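Local coordinates for uncharacterized protein (Ruminococcus gnavus, PDB 4QAN), which is of unknown function but adopts a cystatin-like fold, as a divergent member of the NTF2-like superfamily, and can bind a magnesium ion, at residues A[30-35]-A[197-202]; A[144-149]-A[157-162]; A[303-308]-A[329-334]. One frame throughout, in Å; residues are numbered along the deposited sequence.

Contact 1 of 3, residues A[30-35]-A[197-202]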
ATOM      1  N   ALA A  30      10.560  17.933  10.061  1.00 51.85           N
ATOM      2  CA  ALA A  30       9.826  16.739   9.634  1.00 48.24           C
ATOM      3  C   ALA A  30       9.623  15.742  10.784  1.00 47.11           C
ATOM      4  O   ALA A  30       8.554  15.144  10.920  1.00 45.99           O
ATOM      5  CB  ALA A  30      10.556  16.072   8.480  1.00 46.42           C
ATOM      6  N   VAL A  31      10.648  15.584  11.620  1.00 48.58           N
ATOM      7  CA  VAL A  31      10.578  14.688  12.771  1.00 47.58           C
ATOM      8  C   VAL A  31       9.558  15.194  13.784  1.00 49.16           C
ATOM      9  O   VAL A  31       8.734  14.417  14.278  1.00 47.81           O
ATOM     10  CB  VAL A  31      11.944  14.549  13.465  1.00 49.89           C
ATOM     11  CG1 VAL A  31      11.814  13.800  14.792  1.00 50.00           C
ATOM     12  CG2 VAL A  31      12.936  13.853  12.547  1.00 50.06           C
ATOM     13  N   LEU A  32       9.625  16.492  14.086  1.00 50.33           N
ATOM     14  CA  LEU A  32       8.732  17.106  15.059  1.00 53.11           C
ATOM     15  C   LEU A  32       7.296  17.070  14.569  1.00 51.31           C
ATOM     16  O   LEU A  32       6.396  16.678  15.313  1.00 52.21           O
ATOM     17  CB  LEU A  32       9.142  18.553  15.345  1.00 55.86           C
ATOM     18  CG  LEU A  32      10.447  18.752  16.120  1.00 59.31           C
ATOM     19  CD1 LEU A  32      10.796  20.236  16.228  1.00 60.28           C
ATOM     20  CD2 LEU A  32      10.348  18.115  17.501  1.00 60.60           C
ATOM     21  N   TYR A  33       7.089  17.479  13.318  1.00 50.38           N
ATOM     22  CA  TYR A  33       5.784  17.393  12.677  1.00 47.10           C
ATOM     23  C   TYR A  33       5.204  16.013  12.936  1.00 46.80           C
ATOM     24  O   TYR A  33       4.053  15.885  13.342  1.00 50.74           O
ATOM     25  CB  TYR A  33       5.911  17.652  11.168  1.00 46.36           C
ATOM     26  CG  TYR A  33       4.621  17.471  10.375  1.00 45.16           C
ATOM     27  CD1 TYR A  33       4.329  16.268   9.737  1.00 40.86           C
ATOM     28  CD2 TYR A  33       3.693  18.510  10.256  1.00 46.38           C
ATOM     29  CE1 TYR A  33       3.156  16.115   9.009  1.00 39.66           C
ATOM     30  CE2 TYR A  33       2.510  18.351   9.530  1.00 42.78           C
ATOM     31  CZ  TYR A  33       2.247  17.155   8.911  1.00 40.85           C
ATOM     32  OH  TYR A  33       1.065  17.001   8.199  1.00 39.40           O
HETATM   33  N   MSE A  34       6.009  14.980  12.731  1.00 44.36           N
HETATM   34  CA  MSE A  34       5.523  13.610  12.924  1.00 44.31           C
HETATM   35  C   MSE A  34       5.262  13.363  14.382  1.00 44.88           C
HETATM   36  O   MSE A  34       4.279  12.719  14.733  1.00 46.01           O
HETATM   37  CB  MSE A  34       6.506  12.619  12.318  1.00 42.79           C
HETATM   38  CG  MSE A  34       6.045  11.172  12.397  1.00 41.26           C
HETATM   39 SE   MSE A  34       4.429  10.924  11.318  0.75 37.60          SE
HETATM   40  CE  MSE A  34       5.201  11.138   9.523  1.00 41.10           C
ATOM     41  N   LEU A  35       6.128  13.871  15.248  1.00 47.01           N
ATOM     42  CA  LEU A  35       5.934  13.718  16.685  1.00 49.64           C
ATOM     43  C   LEU A  35       4.651  14.405  17.170  1.00 52.37           C
ATOM     44  O   LEU A  35       3.901  13.841  17.974  1.00 52.59           O
ATOM     45  CB  LEU A  35       7.140  14.255  17.441  1.00 52.95           C
ATOM     46  CG  LEU A  35       8.418  13.433  17.280  1.00 52.78           C
ATOM     47  CD1 LEU A  35       9.606  14.213  17.819  1.00 52.96           C
ATOM     48  CD2 LEU A  35       8.299  12.097  17.989  1.00 52.13           C
ATOM     49  N   LYS A 197      16.529  21.620  23.797  1.00105.03           N
ATOM     50  CA  LYS A 197      15.973  22.874  23.280  1.00103.46           C
ATOM     51  C   LYS A 197      14.514  23.058  23.696  1.00101.07           C
ATOM     52  O   LYS A 197      13.942  22.224  24.405  1.00 96.92           O
ATOM     53  CB  LYS A 197      16.006  22.877  21.749  1.00103.88           C
ATOM     54  CG  LYS A 197      17.374  22.724  21.113  1.00106.15           C
ATOM     55  CD  LYS A 197      17.252  22.298  19.655  1.00102.56           C
ATOM     56  CE  LYS A 197      16.505  23.316  18.805  1.00101.59           C
ATOM     57  NZ  LYS A 197      16.123  22.735  17.492  1.00100.65           N
ATOM     58  N   THR A 198      13.935  24.171  23.250  1.00100.56           N
ATOM     59  CA  THR A 198      12.487  24.340  23.180  1.00 95.64           C
ATOM     60  C   THR A 198      12.063  23.787  21.826  1.00 89.52           C
ATOM     61  O   THR A 198      12.149  24.483  20.817  1.00 96.35           O
ATOM     62  CB  THR A 198      12.070  25.833  23.259  1.00 97.80           C
ATOM     63  OG1 THR A 198      12.489  26.397  24.509  1.00 98.87           O
ATOM     64  CG2 THR A 198      10.552  25.991  23.111  1.00 94.36           C
ATOM     65  N   TYR A 199      11.638  22.532  21.787  1.00 81.04           N
ATOM     66  CA  TYR A 199      11.180  21.959  20.525  1.00 77.57           C
ATOM     67  C   TYR A 199       9.746  22.433  20.250  1.00 77.52           C
ATOM     68  O   TYR A 199       8.858  22.306  21.101  1.00 77.28           O
ATOM     69  CB  TYR A 199      11.285  20.423  20.531  1.00 72.01           C
ATOM     70  CG  TYR A 199      12.718  19.901  20.456  1.00 71.36           C
ATOM     71  CD1 TYR A 199      13.400  19.841  19.241  1.00 69.44           C
ATOM     72  CD2 TYR A 199      13.389  19.465  21.602  1.00 72.33           C
ATOM     73  CE1 TYR A 199      14.704  19.371  19.172  1.00 69.34           C
ATOM     74  CE2 TYR A 199      14.695  18.990  21.540  1.00 71.49           C
ATOM     75  CZ  TYR A 199      15.350  18.945  20.324  1.00 70.48           C
ATOM     76  OH  TYR A 199      16.648  18.480  20.256  1.00 69.80           O
ATOM     77  N   VAL A 200       9.542  23.003  19.065  1.00 76.28           N
ATOM     78  CA  VAL A 200       8.232  23.502  18.642  1.00 73.20           C
ATOM     79  C   VAL A 200       7.484  22.419  17.872  1.00 69.00           C
ATOM     80  O   VAL A 200       7.806  22.133  16.718  1.00 71.15           O
ATOM     81  CB  VAL A 200       8.375  24.766  17.761  1.00 72.89           C
ATOM     82  CG1 VAL A 200       7.069  25.106  17.044  1.00 69.45           C
ATOM     83  CG2 VAL A 200       8.862  25.942  18.609  1.00 75.42           C
ATOM     84  N   LEU A 201       6.489  21.821  18.524  1.00 67.25           N
ATOM     85  CA  LEU A 201       5.592  20.861  17.880  1.00 62.72           C
ATOM     86  C   LEU A 201       4.550  21.610  17.041  1.00 62.46           C
ATOM     87  O   LEU A 201       3.643  22.221  17.601  1.00 64.20           O
ATOM     88  CB  LEU A 201       4.879  20.027  18.941  1.00 62.50           C
ATOM     89  CG  LEU A 201       5.742  19.018  19.695  1.00 64.67           C
ATOM     90  CD1 LEU A 201       5.033  18.569  20.964  1.00 65.33           C
ATOM     91  CD2 LEU A 201       6.071  17.819  18.815  1.00 62.33           C
ATOM     92  N   PRO A 202       4.655  21.554  15.698  1.00 59.98           N
ATOM     93  CA  PRO A 202       3.724  22.347  14.896  1.00 60.31           C
ATOM     94  C   PRO A 202       2.290  21.823  14.919  1.00 60.69           C
ATOM     95  O   PRO A 202       2.028  20.699  15.381  1.00 55.15           O
ATOM     96  CB  PRO A 202       4.283  22.202  13.475  1.00 58.20           C
ATOM     97  CG  PRO A 202       4.924  20.859  13.465  1.00 55.73           C
ATOM     98  CD  PRO A 202       5.444  20.625  14.862  1.00 57.55           C
TER
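Along helix 27-39, one flank is covered by an extended piece of chain, and residues 30-35 and 197-202 meet there without a hydrogen bond between them. L32 is the first helix residue to touch the loop and carries most of the contact. Its side chain, with CG anti to the carbonyl carbon (chi1 -70°), reaches out so that CD1 rests 3.6 Å from the carbonyl O of V200, while CD2 lies against CB and CD1 of Y199, 3.9 Å from the latter; the two side chains cross at about a right angle. On the backbone side, L201 CD2 rests 3.7 Å from the carbonyl O of L32. Next comes Y33, whose side chain leaves the helix away from residues 197-202, yet P202 CG still comes within 3.7 Å of Y33 CA and lies at the edge of the ring. The phenol OH of Y33 is held by the carbonyl O of M45. L35 adds its CB, 4.0 Å from L201 CD2. Polar ties come from the same helix on either side of 30-35: E28 forms a salt bridge with K197 NZ, and S36 OG hydrogen-bonds P202 O. The loop thus packs on helix 27-39, which sets V31 and L35 on the antiparallel sheet, consistent with the helix-on-sheet layout of a cystatin-like fold.

Contact 2 of 3, residues A[144-149]-A[157-162]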
ATOM      1  N   LEU A 144      17.643   9.166  12.625  1.00 62.23           N
ATOM      2  CA  LEU A 144      17.586   9.941  13.856  1.00 64.05           C
ATOM      3  C   LEU A 144      17.141   9.099  15.027  1.00 61.74           C
ATOM      4  O   LEU A 144      16.259   8.252  14.899  1.00 58.23           O
ATOM      5  CB  LEU A 144      16.649  11.145  13.714  1.00 66.19           C
ATOM      6  CG  LEU A 144      17.110  12.195  12.694  1.00 70.38           C
ATOM      7  CD1 LEU A 144      16.408  11.990  11.361  1.00 67.89           C
ATOM      8  CD2 LEU A 144      16.872  13.609  13.200  1.00 72.63           C
ATOM      9  N   GLU A 145      17.792   9.332  16.162  1.00 63.31           N
ATOM     10  CA  GLU A 145      17.372   8.799  17.442  1.00 64.77           C
ATOM     11  C   GLU A 145      16.596   9.898  18.145  1.00 63.65           C
ATOM     12  O   GLU A 145      17.073  11.032  18.243  1.00 63.68           O
ATOM     13  CB  GLU A 145      18.585   8.427  18.290  1.00 74.03           C
ATOM     14  CG  GLU A 145      19.537   7.427  17.653  1.00 78.62           C
ATOM     15  CD  GLU A 145      20.716   7.111  18.555  1.00 89.15           C
ATOM     16  OE1 GLU A 145      20.987   7.897  19.490  1.00 94.31           O
ATOM     17  OE2 GLU A 145      21.375   6.073  18.334  1.00 99.72           O
ATOM     18  N   ILE A 146      15.414   9.563  18.648  1.00 59.07           N
ATOM     19  CA  ILE A 146      14.536  10.560  19.252  1.00 59.93           C
ATOM     20  C   ILE A 146      14.232  10.163  20.691  1.00 61.21           C
ATOM     21  O   ILE A 146      13.750   9.067  20.945  1.00 62.31           O
ATOM     22  CB  ILE A 146      13.234  10.693  18.441  1.00 56.98           C
ATOM     23  CG1 ILE A 146      13.554  11.002  16.976  1.00 57.06           C
ATOM     24  CG2 ILE A 146      12.323  11.770  19.014  1.00 55.30           C
ATOM     25  CD1 ILE A 146      12.429  10.651  16.036  1.00 56.03           C
ATOM     26  N   TYR A 147      14.527  11.061  21.625  1.00 63.24           N
ATOM     27  CA  TYR A 147      14.260  10.821  23.037  1.00 65.99           C
ATOM     28  C   TYR A 147      13.042  11.629  23.458  1.00 66.53           C
ATOM     29  O   TYR A 147      13.042  12.858  23.384  1.00 70.33           O
ATOM     30  CB  TYR A 147      15.487  11.180  23.893  1.00 67.80           C
ATOM     31  CG  TYR A 147      16.703  10.346  23.543  1.00 67.69           C
ATOM     32  CD1 TYR A 147      16.935   9.124  24.165  1.00 68.51           C
ATOM     33  CD2 TYR A 147      17.601  10.761  22.559  1.00 68.27           C
ATOM     34  CE1 TYR A 147      18.037   8.346  23.833  1.00 70.30           C
ATOM     35  CE2 TYR A 147      18.705   9.990  22.217  1.00 69.95           C
ATOM     36  CZ  TYR A 147      18.919   8.782  22.857  1.00 71.05           C
ATOM     37  OH  TYR A 147      20.007   8.002  22.530  1.00 71.85           O
ATOM     38  N   VAL A 148      12.002  10.929  23.889  1.00 65.66           N
ATOM     39  CA  VAL A 148      10.782  11.572  24.353  1.00 66.47           C
ATOM     40  C   VAL A 148      10.453  11.140  25.774  1.00 68.97           C
ATOM     41  O   VAL A 148      11.067  10.217  26.301  1.00 69.24           O
ATOM     42  CB  VAL A 148       9.590  11.256  23.429  1.00 63.57           C
ATOM     43  CG1 VAL A 148       9.908  11.688  22.002  1.00 61.21           C
ATOM     44  CG2 VAL A 148       9.217   9.776  23.486  1.00 62.28           C
ATOM     45  N   LYS A 149       9.473  11.812  26.376  1.00 74.27           N
ATOM     46  CA  LYS A 149       9.056  11.543  27.750  1.00 76.57           C
ATOM     47  C   LYS A 149       7.533  11.487  27.867  1.00 78.17           C
ATOM     48  O   LYS A 149       6.842  12.371  27.354  1.00 76.33           O
ATOM     49  CB  LYS A 149       9.605  12.628  28.670  1.00 79.23           C
ATOM     50  CG  LYS A 149       9.036  12.596  30.076  1.00 84.34           C
ATOM     51  CD  LYS A 149       9.599  13.722  30.915  1.00 88.76           C
ATOM     52  CE  LYS A 149       8.966  13.745  32.292  1.00 91.68           C
ATOM     53  NZ  LYS A 149       9.484  14.884  33.092  1.00100.44           N
ATOM     54  N   LEU A 157      13.119   6.620  20.208  1.00 59.27           N
ATOM     55  CA  LEU A 157      12.530   6.188  18.943  1.00 57.09           C
ATOM     56  C   LEU A 157      13.572   6.330  17.848  1.00 55.61           C
ATOM     57  O   LEU A 157      14.505   7.111  17.982  1.00 56.16           O
ATOM     58  CB  LEU A 157      11.297   7.021  18.600  1.00 57.09           C
ATOM     59  CG  LEU A 157      10.307   7.316  19.730  1.00 61.95           C
ATOM     60  CD1 LEU A 157       9.408   8.485  19.361  1.00 64.90           C
ATOM     61  CD2 LEU A 157       9.478   6.088  20.051  1.00 62.85           C
ATOM     62  N   GLY A 158      13.414   5.568  16.771  1.00 52.48           N
ATOM     63  CA  GLY A 158      14.290   5.690  15.614  1.00 51.49           C
ATOM     64  C   GLY A 158      13.482   5.970  14.370  1.00 49.26           C
ATOM     65  O   GLY A 158      12.722   5.119  13.933  1.00 47.96           O
ATOM     66  N   PHE A 159      13.619   7.168  13.808  1.00 49.77           N
ATOM     67  CA  PHE A 159      12.995   7.483  12.520  1.00 48.73           C
ATOM     68  C   PHE A 159      14.048   7.534  11.410  1.00 49.92           C
ATOM     69  O   PHE A 159      15.170   8.040  11.610  1.00 50.46           O
ATOM     70  CB  PHE A 159      12.255   8.839  12.547  1.00 49.63           C
ATOM     71  CG  PHE A 159      11.069   8.911  13.485  1.00 48.31           C
ATOM     72  CD1 PHE A 159      10.587   7.792  14.170  1.00 47.21           C
ATOM     73  CD2 PHE A 159      10.396  10.117  13.644  1.00 49.37           C
ATOM     74  CE1 PHE A 159       9.496   7.887  15.018  1.00 46.56           C
ATOM     75  CE2 PHE A 159       9.297  10.217  14.492  1.00 48.59           C
ATOM     76  CZ  PHE A 159       8.848   9.103  15.178  1.00 47.56           C
ATOM     77  N   THR A 160      13.669   7.022  10.237  1.00 47.70           N
ATOM     78  CA  THR A 160      14.432   7.224   9.015  1.00 49.01           C
ATOM     79  C   THR A 160      13.794   8.362   8.207  1.00 48.24           C
ATOM     80  O   THR A 160      12.701   8.217   7.654  1.00 47.95           O
ATOM     81  CB  THR A 160      14.491   5.950   8.161  1.00 50.17           C
ATOM     82  OG1 THR A 160      14.985   4.861   8.952  1.00 54.72           O
ATOM     83  CG2 THR A 160      15.384   6.153   6.946  1.00 50.80           C
ATOM     84  N   ALA A 161      14.486   9.494   8.166  1.00 48.96           N
ATOM     85  CA  ALA A 161      14.053  10.673   7.425  1.00 49.07           C
ATOM     86  C   ALA A 161      14.740  10.695   6.080  1.00 49.80           C
ATOM     87  O   ALA A 161      15.907  10.319   5.967  1.00 52.45           O
ATOM     88  CB  ALA A 161      14.397  11.932   8.197  1.00 50.16           C
ATOM     89  N   VAL A 162      14.027  11.153   5.060  1.00 51.36           N
ATOM     90  CA  VAL A 162      14.554  11.132   3.698  1.00 52.83           C
ATOM     91  C   VAL A 162      14.378  12.492   3.030  1.00 53.62           C
ATOM     92  O   VAL A 162      13.415  13.197   3.310  1.00 55.42           O
ATOM     93  CB  VAL A 162      13.932   9.976   2.874  1.00 51.58           C
ATOM     94  CG1 VAL A 162      12.445  10.187   2.623  1.00 51.52           C
ATOM     95  CG2 VAL A 162      14.684   9.786   1.568  1.00 53.85           C
TER
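The side chains of I146 and F159 meet at about a right angle on one face of an antiparallel strand pair. I146 sets CG1 anti to its carbonyl carbon (chi1 -55°) and keeps its chain extended, which brings CD1 over one face of the F159 ring in a CH-pi contact, displaced toward the rim. The same face carries L144, L157, V148 and A161. Beside the crossing, I146 CB faces L157 CB at 4.2 Å. L157 in turn crosses V148 at a steep angle, tip to tip through the methyls CD1 and CG1. At the other end L144 CD1 reaches diagonally to A161 CB, 3.7 Å away. The backbone fixes this pattern and carries the weight of the contact: L144 pairs with F159 and I146 with L157 as hydrogen-bonded pairs, each with two bonds. L144 N points almost straight at F159 O (2.9 Å, 174° at the hydrogen), nearly along the C=O axis, whereas the return bond from F159 N to L144 O is more bent, at 139°. Between them E145 and G158 form a non-hydrogen-bonded pair, with G158 CA giving a CA-H...O contact to L144 O. Beyond this hairpin of strands 140-150 and 153-164, V31 and L35 of helix 27-39 pack on the apolar face, strand 116-122 continues the sheet next to 140-150, and W168 of strand 167-172 touches A161.

Contact 3 of 3, residues A[303-308]-A[329-334]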
ATOM      1  N   VAL A 303      -3.201  -4.393 -21.186  1.00 35.30           N
ATOM      2  CA  VAL A 303      -4.214  -3.973 -22.137  1.00 37.00           C
ATOM      3  C   VAL A 303      -4.772  -5.171 -22.934  1.00 36.74           C
ATOM      4  O   VAL A 303      -5.825  -5.073 -23.550  1.00 37.11           O
ATOM      5  CB  VAL A 303      -3.678  -2.884 -23.072  1.00 39.06           C
ATOM      6  CG1 VAL A 303      -2.659  -3.436 -24.042  1.00 40.66           C
ATOM      7  CG2 VAL A 303      -4.823  -2.246 -23.831  1.00 48.09           C
ATOM      8  N   TYR A 304      -4.062  -6.291 -22.922  1.00 35.59           N
ATOM      9  CA  TYR A 304      -4.543  -7.512 -23.561  1.00 37.36           C
ATOM     10  C   TYR A 304      -4.908  -8.578 -22.549  1.00 35.87           C
ATOM     11  O   TYR A 304      -4.919  -9.761 -22.864  1.00 38.96           O
ATOM     12  CB  TYR A 304      -3.509  -8.031 -24.564  1.00 41.76           C
ATOM     13  CG  TYR A 304      -3.226  -7.024 -25.654  1.00 48.65           C
ATOM     14  CD1 TYR A 304      -4.261  -6.554 -26.471  1.00 48.68           C
ATOM     15  CD2 TYR A 304      -1.938  -6.542 -25.877  1.00 53.40           C
ATOM     16  CE1 TYR A 304      -4.021  -5.630 -27.462  1.00 52.86           C
ATOM     17  CE2 TYR A 304      -1.690  -5.621 -26.880  1.00 55.44           C
ATOM     18  CZ  TYR A 304      -2.737  -5.170 -27.664  1.00 59.19           C
ATOM     19  OH  TYR A 304      -2.513  -4.252 -28.657  1.00 75.87           O
ATOM     20  N   LEU A 305      -5.230  -8.163 -21.331  1.00 34.81           N
ATOM     21  CA  LEU A 305      -5.906  -9.054 -20.421  1.00 37.39           C
ATOM     22  C   LEU A 305      -7.386  -8.969 -20.749  1.00 39.11           C
ATOM     23  O   LEU A 305      -8.014  -7.937 -20.509  1.00 35.46           O
ATOM     24  CB  LEU A 305      -5.664  -8.671 -18.975  1.00 37.05           C
ATOM     25  CG  LEU A 305      -6.432  -9.536 -17.988  1.00 33.50           C
ATOM     26  CD1 LEU A 305      -5.813 -10.911 -17.951  1.00 38.06           C
ATOM     27  CD2 LEU A 305      -6.429  -8.897 -16.622  1.00 31.66           C
ATOM     28  N   ASP A 306      -7.916 -10.057 -21.310  1.00 38.47           N
ATOM     29  CA  ASP A 306      -9.308 -10.143 -21.707  1.00 39.76           C
ATOM     30  C   ASP A 306     -10.058 -11.177 -20.914  1.00 36.90           C
ATOM     31  O   ASP A 306      -9.581 -12.286 -20.672  1.00 33.62           O
ATOM     32  CB  ASP A 306      -9.425 -10.528 -23.177  1.00 48.63           C
ATOM     33  CG  ASP A 306      -9.253  -9.347 -24.103  1.00 57.97           C
ATOM     34  OD1 ASP A 306      -9.988  -8.355 -23.922  1.00 58.24           O
ATOM     35  OD2 ASP A 306      -8.390  -9.421 -25.009  1.00 67.74           O
ATOM     36  N   LEU A 307     -11.267 -10.800 -20.549  1.00 37.42           N
ATOM     37  CA  LEU A 307     -12.201 -11.699 -19.940  1.00 36.91           C
ATOM     38  C   LEU A 307     -12.958 -12.442 -21.072  1.00 37.40           C
ATOM     39  O   LEU A 307     -13.543 -11.828 -21.949  1.00 37.69           O
ATOM     40  CB  LEU A 307     -13.135 -10.849 -19.078  1.00 38.71           C
ATOM     41  CG  LEU A 307     -13.778 -11.386 -17.813  1.00 37.34           C
ATOM     42  CD1 LEU A 307     -12.782 -11.999 -16.850  1.00 35.18           C
ATOM     43  CD2 LEU A 307     -14.511 -10.223 -17.173  1.00 37.76           C
ATOM     44  N   ILE A 308     -12.900 -13.767 -21.088  1.00 38.97           N
ATOM     45  CA  ILE A 308     -13.696 -14.545 -22.039  1.00 37.75           C
ATOM     46  C   ILE A 308     -15.123 -14.730 -21.506  1.00 38.92           C
ATOM     47  O   ILE A 308     -16.096 -14.641 -22.252  1.00 38.67           O
ATOM     48  CB  ILE A 308     -13.051 -15.917 -22.307  1.00 43.07           C
ATOM     49  CG1 ILE A 308     -11.699 -15.741 -23.007  1.00 45.83           C
ATOM     50  CG2 ILE A 308     -13.957 -16.789 -23.173  1.00 44.20           C
ATOM     51  CD1 ILE A 308     -10.818 -16.965 -22.925  1.00 49.89           C
ATOM     52  N   TYR A 329     -10.136 -16.073 -18.618  1.00 36.11           N
ATOM     53  CA  TYR A 329      -9.377 -15.003 -19.258  1.00 35.73           C
ATOM     54  C   TYR A 329      -8.533 -15.482 -20.427  1.00 37.47           C
ATOM     55  O   TYR A 329      -8.210 -16.657 -20.533  1.00 35.48           O
ATOM     56  CB  TYR A 329      -8.397 -14.351 -18.269  1.00 35.50           C
ATOM     57  CG  TYR A 329      -8.986 -13.844 -16.969  1.00 33.80           C
ATOM     58  CD1 TYR A 329      -9.290 -14.723 -15.943  1.00 32.68           C
ATOM     59  CD2 TYR A 329      -9.198 -12.488 -16.757  1.00 35.32           C
ATOM     60  CE1 TYR A 329      -9.811 -14.275 -14.764  1.00 32.52           C
ATOM     61  CE2 TYR A 329      -9.705 -12.020 -15.559  1.00 34.26           C
ATOM     62  CZ  TYR A 329     -10.015 -12.930 -14.563  1.00 35.53           C
ATOM     63  OH  TYR A 329     -10.529 -12.515 -13.362  1.00 32.26           O
ATOM     64  N   SER A 330      -8.179 -14.534 -21.285  1.00 35.98           N
ATOM     65  CA  SER A 330      -7.018 -14.644 -22.152  1.00 35.76           C
ATOM     66  C   SER A 330      -6.104 -13.486 -21.779  1.00 34.84           C
ATOM     67  O   SER A 330      -6.465 -12.318 -21.953  1.00 37.10           O
ATOM     68  CB  SER A 330      -7.401 -14.553 -23.637  1.00 35.63           C
ATOM     69  OG  SER A 330      -6.247 -14.378 -24.461  1.00 35.03           O
ATOM     70  N   TYR A 331      -4.938 -13.812 -21.238  1.00 35.09           N
ATOM     71  CA  TYR A 331      -3.894 -12.828 -21.004  1.00 35.35           C
ATOM     72  C   TYR A 331      -2.863 -13.014 -22.092  1.00 35.00           C
ATOM     73  O   TYR A 331      -2.053 -13.937 -22.027  1.00 37.80           O
ATOM     74  CB  TYR A 331      -3.220 -13.006 -19.633  1.00 33.66           C
ATOM     75  CG  TYR A 331      -2.040 -12.066 -19.453  1.00 37.09           C
ATOM     76  CD1 TYR A 331      -2.245 -10.696 -19.285  1.00 35.72           C
ATOM     77  CD2 TYR A 331      -0.723 -12.526 -19.492  1.00 35.57           C
ATOM     78  CE1 TYR A 331      -1.185  -9.823 -19.130  1.00 34.91           C
ATOM     79  CE2 TYR A 331       0.344 -11.648 -19.343  1.00 35.57           C
ATOM     80  CZ  TYR A 331       0.103 -10.297 -19.161  1.00 35.75           C
ATOM     81  OH  TYR A 331       1.144  -9.394 -19.026  1.00 37.90           O
ATOM     82  N   ASN A 332      -2.894 -12.142 -23.089  1.00 37.88           N
ATOM     83  CA  ASN A 332      -1.997 -12.237 -24.252  1.00 39.86           C
ATOM     84  C   ASN A 332      -1.960 -13.636 -24.858  1.00 41.61           C
ATOM     85  O   ASN A 332      -0.901 -14.138 -25.250  1.00 48.41           O
ATOM     86  CB  ASN A 332      -0.592 -11.758 -23.888  1.00 40.92           C
ATOM     87  CG  ASN A 332      -0.567 -10.285 -23.541  1.00 44.11           C
ATOM     88  OD1 ASN A 332      -0.149  -9.444 -24.347  1.00 40.33           O
ATOM     89  ND2 ASN A 332      -1.073  -9.956 -22.355  1.00 45.05           N
ATOM     90  N   GLY A 333      -3.134 -14.251 -24.932  1.00 38.49           N
ATOM     91  CA  GLY A 333      -3.311 -15.524 -25.609  1.00 39.42           C
ATOM     92  C   GLY A 333      -3.176 -16.738 -24.725  1.00 38.47           C
ATOM     93  O   GLY A 333      -3.410 -17.857 -25.182  1.00 40.37           O
ATOM     94  N   LYS A 334      -2.767 -16.544 -23.478  1.00 37.61           N
ATOM     95  CA  LYS A 334      -2.728 -17.637 -22.512  1.00 41.83           C
ATOM     96  C   LYS A 334      -3.941 -17.526 -21.628  1.00 37.90           C
ATOM     97  O   LYS A 334      -4.314 -16.431 -21.227  1.00 39.28           O
ATOM     98  CB  LYS A 334      -1.437 -17.616 -21.692  1.00 46.07           C
ATOM     99  CG  LYS A 334      -0.211 -17.885 -22.555  1.00 55.39           C
ATOM    100  CD  LYS A 334       1.041 -18.162 -21.742  1.00 62.44           C
ATOM    101  CE  LYS A 334       2.130 -18.775 -22.615  1.00 70.54           C
ATOM    102  NZ  LYS A 334       3.318 -19.189 -21.824  1.00 75.46           N
TER
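Strands 305-314 and 322-331 make an antiparallel beta hairpin, and residues 303-308 and 329-334 belong to its open end, where the second strand turns into the next one through a type I' turn from Y331 to K334. The compact part lies on the face bearing L305, L307, Y329 and Y331. L307 and Y329 run side by side in the same direction, and L307 CD1 sits over one face of the tyrosine ring, 3.7 Å from L307 CD1 to the ring centroid. L305, with CG anti to its backbone N (chi1 176°), places CD1 between the two tyrosines, 3.9 Å from Y329 CD2 and 3.7 Å from Y331 CB. F274 of helix 254-275 and I229 of helix 221-234 cover Y329, while T338 and Y340 of the neighbouring strand 334-344 hydrogen-bond its OH. In the plane of the sheet, D306 N to S330 O (2.8 Å) and S330 N to D306 O (2.7 Å) link the strands. The side with D306 and S330 faces solvent more and adds little side-chain packing beyond I308, whose CD1 lies 3.6 Å from Y329 O. At the turn the contact reaches the solvent edge: CB and CD2 of exposed Y304 lie against N332 OD1, ring and amide planes nearly perpendicular. N332 ND2 bonds to Y301 O and lies 3.2 Å above the centre of the Y331 ring. The last interstrand bond runs from N332 N to Y304 O, 3.1 Å and almost straight at 177°, its donor standing well above the carbonyl plane.

Overall arrangement
Contacts 1 and 2 work on the same domain: helix 27-39 shows one flank to loop 197-202 and another to the sheet, so V31 CG1 reaches I146 CD1 at 3.4 Å and L35 serves both contacts. Contact 2 is the buried one, joined by backbone hydrogen bonds and an apolar face, whereas contact 1, partly buried, relies on side-chain packing with no bond between its segments. Contact 3 lies on the opposite side of the chain's centre, its centre about 48 Å from that of contact 2. It repeats the hairpin theme in a second sheet, but nearer the surface, with aromatic packing on one face and a more solvent-facing side with D306, S330 and I308.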